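Local coordinates for protein choloylglycine hydrolase (Clostridium perfringens, PDB 2BJF) that hydrolyses the amide bond of glycine- and taurine-conjugated bile salts, releasing free bile acids, as a tetrameric N-terminal nucleophile hydrolase, at residues S114-E117 / E118-A122; V102-F105 / L106-V109. One frame throughout, in Å; residues are numbered along the deposited sequence.

Contacts 2 and 1 lie in series on the chain, along two successive helices, 105-112 and 116-123, with their centres about 14 Å apart. The helices pack against each other: V109 CG1 of contact 2 meets V119 CG2 of contact 1 at 3.9 Å, and W108 CH2 reaches A122 CB at 4.0 Å. Contact 2 lies nearer the substrate pocket. The L106 side chain is about 7 Å from the bound deoxycholate, about 6 Å from the side chain of R18, which binds that product, and about 11 Å from that of C2, the inferred nucleophile. Contact 1 lies away from these sites.

Contact 1: residues S114-E117 / E118-A122; sequences SSVE and EVKEA
S115 and E118 meet where helix 116-123 begins. The hydroxyl OG of S115 accepts from E118 N at 3.2 Å, with an N-H...O angle of 158°. With chi1 at 69°, OG sits between its own backbone N and carbonyl carbon, from where it reaches forward to E118 N in the first turn, a backbone N-H that has no preceding helical carbonyl to use. The next donors are supplied in the ordinary i to i+4 pattern: V119 N bonds to S115 O at 3.2 Å, K120 N to V116 O at 2.9 Å and E121 N to E117 O at 3.3 Å. The amide of V116 is satisfied from outside, by OD2 of D148.

E118 has two conformers, so the bond made by its carboxylate is conditional. In one of them the extended chain brings OE2 to 3.1 Å from S114 N, which meets it from above the carboxylate plane, 54° out of it; a capping box would use the amide of S115 instead. K120 directs NZ to a salt bridge with D167; E117 OE1 stays 4.7 Å from that NZ, too far for contact. V116 and V119 turn instead to I146 of strand 142-147.

The arrangement is a serine N-cap opening helix 116-123, with OG of S115 serving E118 N.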
ATOM      1  N   SER A 114     -17.126  15.857  36.272  1.00 11.83           N
ATOM      2  CA  SER A 114     -15.844  15.493  36.879  1.00 12.11           C
ATOM      3  C   SER A 114     -15.235  14.203  36.323  1.00 12.24           C
ATOM      4  O   SER A 114     -14.060  13.919  36.564  1.00 12.35           O
ATOM      5  CB  SER A 114     -15.991  15.384  38.400  1.00 12.14           C
ATOM      6  OG  SER A 114     -16.853  14.317  38.752  1.00 12.65           O
ATOM      7  N   SER A 115     -16.028  13.429  35.585  1.00 12.35           N
ATOM      8  CA  SER A 115     -15.580  12.132  35.076  1.00 12.40           C
ATOM      9  C   SER A 115     -16.244  11.752  33.756  1.00 12.49           C
ATOM     10  O   SER A 115     -17.274  12.318  33.383  1.00 12.39           O
ATOM     11  CB  SER A 115     -15.845  11.037  36.115  1.00 12.45           C
ATOM     12  OG  SER A 115     -17.236  10.808  36.269  1.00 12.59           O
ATOM     13  N   VAL A 116     -15.643  10.786  33.062  1.00 12.61           N
ATOM     14  CA  VAL A 116     -16.211  10.216  31.839  1.00 12.83           C
ATOM     15  C   VAL A 116     -17.580   9.589  32.119  1.00 13.16           C
ATOM     16  O   VAL A 116     -18.521   9.774  31.344  1.00 13.16           O
ATOM     17  CB  VAL A 116     -15.245   9.183  31.193  1.00 12.79           C
ATOM     18  CG1 VAL A 116     -15.965   8.299  30.176  1.00 12.85           C
ATOM     19  CG2 VAL A 116     -14.072   9.896  30.536  1.00 12.79           C
ATOM     20  N   GLU A 117     -17.691   8.873  33.237  1.00 13.52           N
ATOM     21  CA  GLU A 117     -18.959   8.247  33.626  1.00 14.02           C
ATOM     22  C   GLU A 117     -20.096   9.255  33.817  1.00 13.91           C
ATOM     23  O   GLU A 117     -21.231   8.990  33.413  1.00 13.92           O
ATOM     24  CB  GLU A 117     -18.792   7.361  34.867  1.00 14.32           C
ATOM     25  CG  GLU A 117     -18.011   6.061  34.622  1.00 15.85           C
ATOM     26  CD  GLU A 117     -18.613   5.168  33.535  1.00 17.58           C
ATOM     27  OE1 GLU A 117     -17.837   4.456  32.864  1.00 19.28           O
ATOM     28  OE2 GLU A 117     -19.850   5.168  33.347  1.00 19.07           O
ATOM     29  N   GLU A 118     -19.784  10.399  34.428  0.50 13.93           N
ATOM     30  CA  GLU A 118     -20.753  11.484  34.609  0.50 13.94           C
ATOM     31  C   GLU A 118     -21.217  12.052  33.270  0.50 14.01           C
ATOM     32  O   GLU A 118     -22.407  12.321  33.081  0.50 13.92           O
ATOM     33  CB  GLU A 118     -20.167  12.607  35.472  0.50 13.95           C
ATOM     34  CG  GLU A 118     -20.197  12.341  36.971  0.50 13.98           C
ATOM     35  CD  GLU A 118     -19.982  13.597  37.807  0.50 13.92           C
ATOM     36  OE1 GLU A 118     -19.976  13.486  39.051  0.50 14.15           O
ATOM     37  OE2 GLU A 118     -19.825  14.696  37.231  0.50 13.68           O
ATOM     38  N   VAL A 119     -20.267  12.225  32.351  1.00 14.07           N
ATOM     39  CA  VAL A 119     -20.542  12.744  31.006  1.00 14.35           C
ATOM     40  C   VAL A 119     -21.422  11.775  30.211  1.00 14.41           C
ATOM     41  O   VAL A 119     -22.396  12.192  29.581  1.00 14.34           O
ATOM     42  CB  VAL A 119     -19.227  13.031  30.224  1.00 14.45           C
ATOM     43  CG1 VAL A 119     -19.520  13.447  28.790  1.00 14.98           C
ATOM     44  CG2 VAL A 119     -18.417  14.108  30.915  1.00 14.67           C
ATOM     45  N   LYS A 120     -21.073  10.488  30.256  1.00 14.56           N
ATOM     46  CA  LYS A 120     -21.834   9.438  29.571  1.00 14.82           C
ATOM     47  C   LYS A 120     -23.313   9.469  29.945  1.00 14.70           C
ATOM     48  O   LYS A 120     -24.182   9.362  29.078  1.00 14.66           O
ATOM     49  CB  LYS A 120     -21.250   8.054  29.876  1.00 14.85           C
ATOM     50  CG  LYS A 120     -19.991   7.710  29.087  1.00 15.33           C
ATOM     51  CD  LYS A 120     -19.537   6.270  29.334  1.00 15.54           C
ATOM     52  CE  LYS A 120     -20.346   5.267  28.515  1.00 16.81           C
ATOM     53  NZ  LYS A 120     -19.851   3.866  28.678  1.00 17.73           N
ATOM     54  N   GLU A 121     -23.588   9.630  31.237  1.00 14.70           N
ATOM     55  CA  GLU A 121     -24.960   9.697  31.735  1.00 14.71           C
ATOM     56  C   GLU A 121     -25.690  10.935  31.209  1.00 14.44           C
ATOM     57  O   GLU A 121     -26.850  10.851  30.801  1.00 14.53           O
ATOM     58  CB  GLU A 121     -24.975   9.661  33.267  1.00 14.90           C
ATOM     59  CG  GLU A 121     -26.367   9.573  33.898  1.00 15.99           C
ATOM     60  CD  GLU A 121     -27.095   8.264  33.613  1.00 17.10           C
ATOM     61  OE1 GLU A 121     -26.486   7.316  33.072  1.00 17.97           O
ATOM     62  OE2 GLU A 121     -28.295   8.186  33.940  1.00 18.52           O
ATOM     63  N   ALA A 122     -24.996  12.070  31.206  1.00 14.19           N
ATOM     64  CA  ALA A 122     -25.564  13.338  30.749  1.00 13.88           C
ATOM     65  C   ALA A 122     -25.822  13.376  29.242  1.00 13.73           C
ATOM     66  O   ALA A 122     -26.690  14.115  28.776  1.00 13.59           O
ATOM     67  CB  ALA A 122     -24.669  14.493  31.161  1.00 13.98           C
TER

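Contact 2: residues V102-F105 / L106-V109; sequences VYNF and LLWV
F105 and V109 meet one turn apart in helix 105-112, with two waters bridging backbone C=O and N-H groups four residues apart. The tight part is aromatic and apolar. CG2 of V109 lies over one face of the F105 ring, 4.0 Å from its centroid and 25° off the ring normal, a CH-pi contact offset toward the rim. The F105 chi1 of -176° sets CG anti to the backbone N and extends the ring alongside the next turn. There its CE1 also comes within 4.1 Å of W108 CZ3, the two ring planes inclined at 35°. Beyond this pair, A122 and L123 of helix 116-123 pack on W108, and W144 meets the F105 ring.

Direct helical bonding is already present here: W108 N reaches N104 O at 2.8 Å, and V109 N bonds to F105 O. N104 also brings OD1 beside L107 CD2, while that oxygen is hydrogen-bonded to Y64 OH.

The looser part precedes these bonds, where F105 N makes a weak bond to V102 O and water bridges the backbone. One water donates to Y103 O and accepts from L107 N; the other donates to V102 O at 2.8 Å and accepts from L106 N at 3.1 Å.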
ATOM      1  N   VAL A 102     -23.062  23.716  19.174  1.00 12.48           N
ATOM      2  CA  VAL A 102     -21.802  23.106  18.729  1.00 12.44           C
ATOM      3  C   VAL A 102     -20.572  23.790  19.335  1.00 12.35           C
ATOM      4  O   VAL A 102     -19.690  23.119  19.878  1.00 12.44           O
ATOM      5  CB  VAL A 102     -21.678  23.085  17.180  1.00 12.44           C
ATOM      6  CG1 VAL A 102     -20.439  22.308  16.747  1.00 12.71           C
ATOM      7  CG2 VAL A 102     -22.919  22.485  16.541  1.00 12.74           C
ATOM      8  N   TYR A 103     -20.532  25.119  19.248  1.00 12.27           N
ATOM      9  CA  TYR A 103     -19.402  25.914  19.742  1.00 12.08           C
ATOM     10  C   TYR A 103     -19.177  25.781  21.252  1.00 11.99           C
ATOM     11  O   TYR A 103     -18.076  26.041  21.742  1.00 12.12           O
ATOM     12  CB  TYR A 103     -19.577  27.396  19.371  1.00 12.24           C
ATOM     13  CG  TYR A 103     -20.745  28.074  20.062  1.00 12.22           C
ATOM     14  CD1 TYR A 103     -20.613  28.597  21.351  1.00 12.01           C
ATOM     15  CD2 TYR A 103     -21.979  28.194  19.429  1.00 12.40           C
ATOM     16  CE1 TYR A 103     -21.682  29.213  21.993  1.00 12.29           C
ATOM     17  CE2 TYR A 103     -23.056  28.815  20.061  1.00 12.18           C
ATOM     18  CZ  TYR A 103     -22.899  29.321  21.342  1.00 12.26           C
ATOM     19  OH  TYR A 103     -23.958  29.931  21.975  1.00 12.60           O
ATOM     20  N   ASN A 104     -20.223  25.385  21.978  1.00 11.55           N
ATOM     21  CA  ASN A 104     -20.186  25.346  23.438  1.00 11.16           C
ATOM     22  C   ASN A 104     -20.023  23.946  24.036  1.00 10.84           C
ATOM     23  O   ASN A 104     -19.887  23.806  25.253  1.00 10.71           O
ATOM     24  CB  ASN A 104     -21.433  26.028  24.021  1.00 11.20           C
ATOM     25  CG  ASN A 104     -21.227  26.511  25.451  1.00 11.49           C
ATOM     26  OD1 ASN A 104     -20.217  27.143  25.768  1.00 11.99           O
ATOM     27  ND2 ASN A 104     -22.191  26.220  26.320  1.00 12.00           N
ATOM     28  N   PHE A 105     -20.023  22.916  23.191  1.00 10.52           N
ATOM     29  CA  PHE A 105     -19.996  21.534  23.681  1.00 10.37           C
ATOM     30  C   PHE A 105     -18.787  21.220  24.561  1.00 10.31           C
ATOM     31  O   PHE A 105     -18.937  20.641  25.638  1.00 10.15           O
ATOM     32  CB  PHE A 105     -20.092  20.519  22.535  1.00 10.32           C
ATOM     33  CG  PHE A 105     -20.162  19.089  23.004  1.00 10.54           C
ATOM     34  CD1 PHE A 105     -21.376  18.524  23.374  1.00 10.79           C
ATOM     35  CD2 PHE A 105     -19.009  18.311  23.091  1.00 10.57           C
ATOM     36  CE1 PHE A 105     -21.445  17.206  23.818  1.00 11.00           C
ATOM     37  CE2 PHE A 105     -19.067  16.991  23.530  1.00 10.63           C
ATOM     38  CZ  PHE A 105     -20.288  16.439  23.896  1.00 10.59           C
ATOM     39  N   LEU A 106     -17.596  21.594  24.098  1.00 10.31           N
ATOM     40  CA  LEU A 106     -16.367  21.296  24.828  1.00 10.29           C
ATOM     41  C   LEU A 106     -16.382  21.933  26.221  1.00 10.40           C
ATOM     42  O   LEU A 106     -16.108  21.262  27.219  1.00 10.36           O
ATOM     43  CB  LEU A 106     -15.138  21.737  24.027  1.00 10.43           C
ATOM     44  CG  LEU A 106     -13.848  20.946  24.265  1.00 10.44           C
ATOM     45  CD1 LEU A 106     -12.937  21.043  23.060  1.00 10.87           C
ATOM     46  CD2 LEU A 106     -13.116  21.401  25.521  1.00 10.32           C
ATOM     47  N   LEU A 107     -16.717  23.220  26.279  1.00 10.37           N
ATOM     48  CA  LEU A 107     -16.822  23.933  27.551  1.00 10.67           C
ATOM     49  C   LEU A 107     -17.926  23.353  28.441  1.00 10.69           C
ATOM     50  O   LEU A 107     -17.758  23.266  29.656  1.00 10.73           O
ATOM     51  CB  LEU A 107     -17.038  25.434  27.320  1.00 10.64           C
ATOM     52  CG  LEU A 107     -17.160  26.353  28.544  1.00 10.85           C
ATOM     53  CD1 LEU A 107     -15.930  26.267  29.447  1.00 11.12           C
ATOM     54  CD2 LEU A 107     -17.410  27.788  28.108  1.00 10.94           C
ATOM     55  N   TRP A 108     -19.041  22.951  27.831  1.00 10.82           N
ATOM     56  CA  TRP A 108     -20.155  22.339  28.565  1.00 10.87           C
ATOM     57  C   TRP A 108     -19.716  21.063  29.289  1.00 10.78           C
ATOM     58  O   TRP A 108     -20.113  20.824  30.433  1.00 10.74           O
ATOM     59  CB  TRP A 108     -21.335  22.059  27.624  1.00 11.37           C
ATOM     60  CG  TRP A 108     -22.472  21.302  28.257  1.00 11.61           C
ATOM     61  CD1 TRP A 108     -23.493  21.823  28.999  1.00 12.31           C
ATOM     62  CD2 TRP A 108     -22.703  19.888  28.195  1.00 12.00           C
ATOM     63  NE1 TRP A 108     -24.344  20.822  29.404  1.00 12.34           N
ATOM     64  CE2 TRP A 108     -23.882  19.624  28.926  1.00 12.33           C
ATOM     65  CE3 TRP A 108     -22.025  18.817  27.594  1.00 12.21           C
ATOM     66  CZ2 TRP A 108     -24.402  18.332  29.073  1.00 12.05           C
ATOM     67  CZ3 TRP A 108     -22.541  17.530  27.742  1.00 12.29           C
ATOM     68  CH2 TRP A 108     -23.720  17.303  28.476  1.00 12.11           C
ATOM     69  N   VAL A 109     -18.891  20.256  28.623  1.00 10.55           N
ATOM     70  CA  VAL A 109     -18.351  19.033  29.217  1.00 10.47           C
ATOM     71  C   VAL A 109     -17.436  19.352  30.403  1.00 10.39           C
ATOM     72  O   VAL A 109     -17.617  18.814  31.496  1.00 10.50           O
ATOM     73  CB  VAL A 109     -17.589  18.174  28.170  1.00 10.39           C
ATOM     74  CG1 VAL A 109     -16.846  17.020  28.840  1.00 10.39           C
ATOM     75  CG2 VAL A 109     -18.550  17.641  27.118  1.00 10.40           C
TER
HETATM   76  O   HOH W   1     -17.229  22.390  21.083  1.00 13.64           O
HETATM   77  O   HOH W   2     -16.152  25.245  23.880  1.00 10.90           O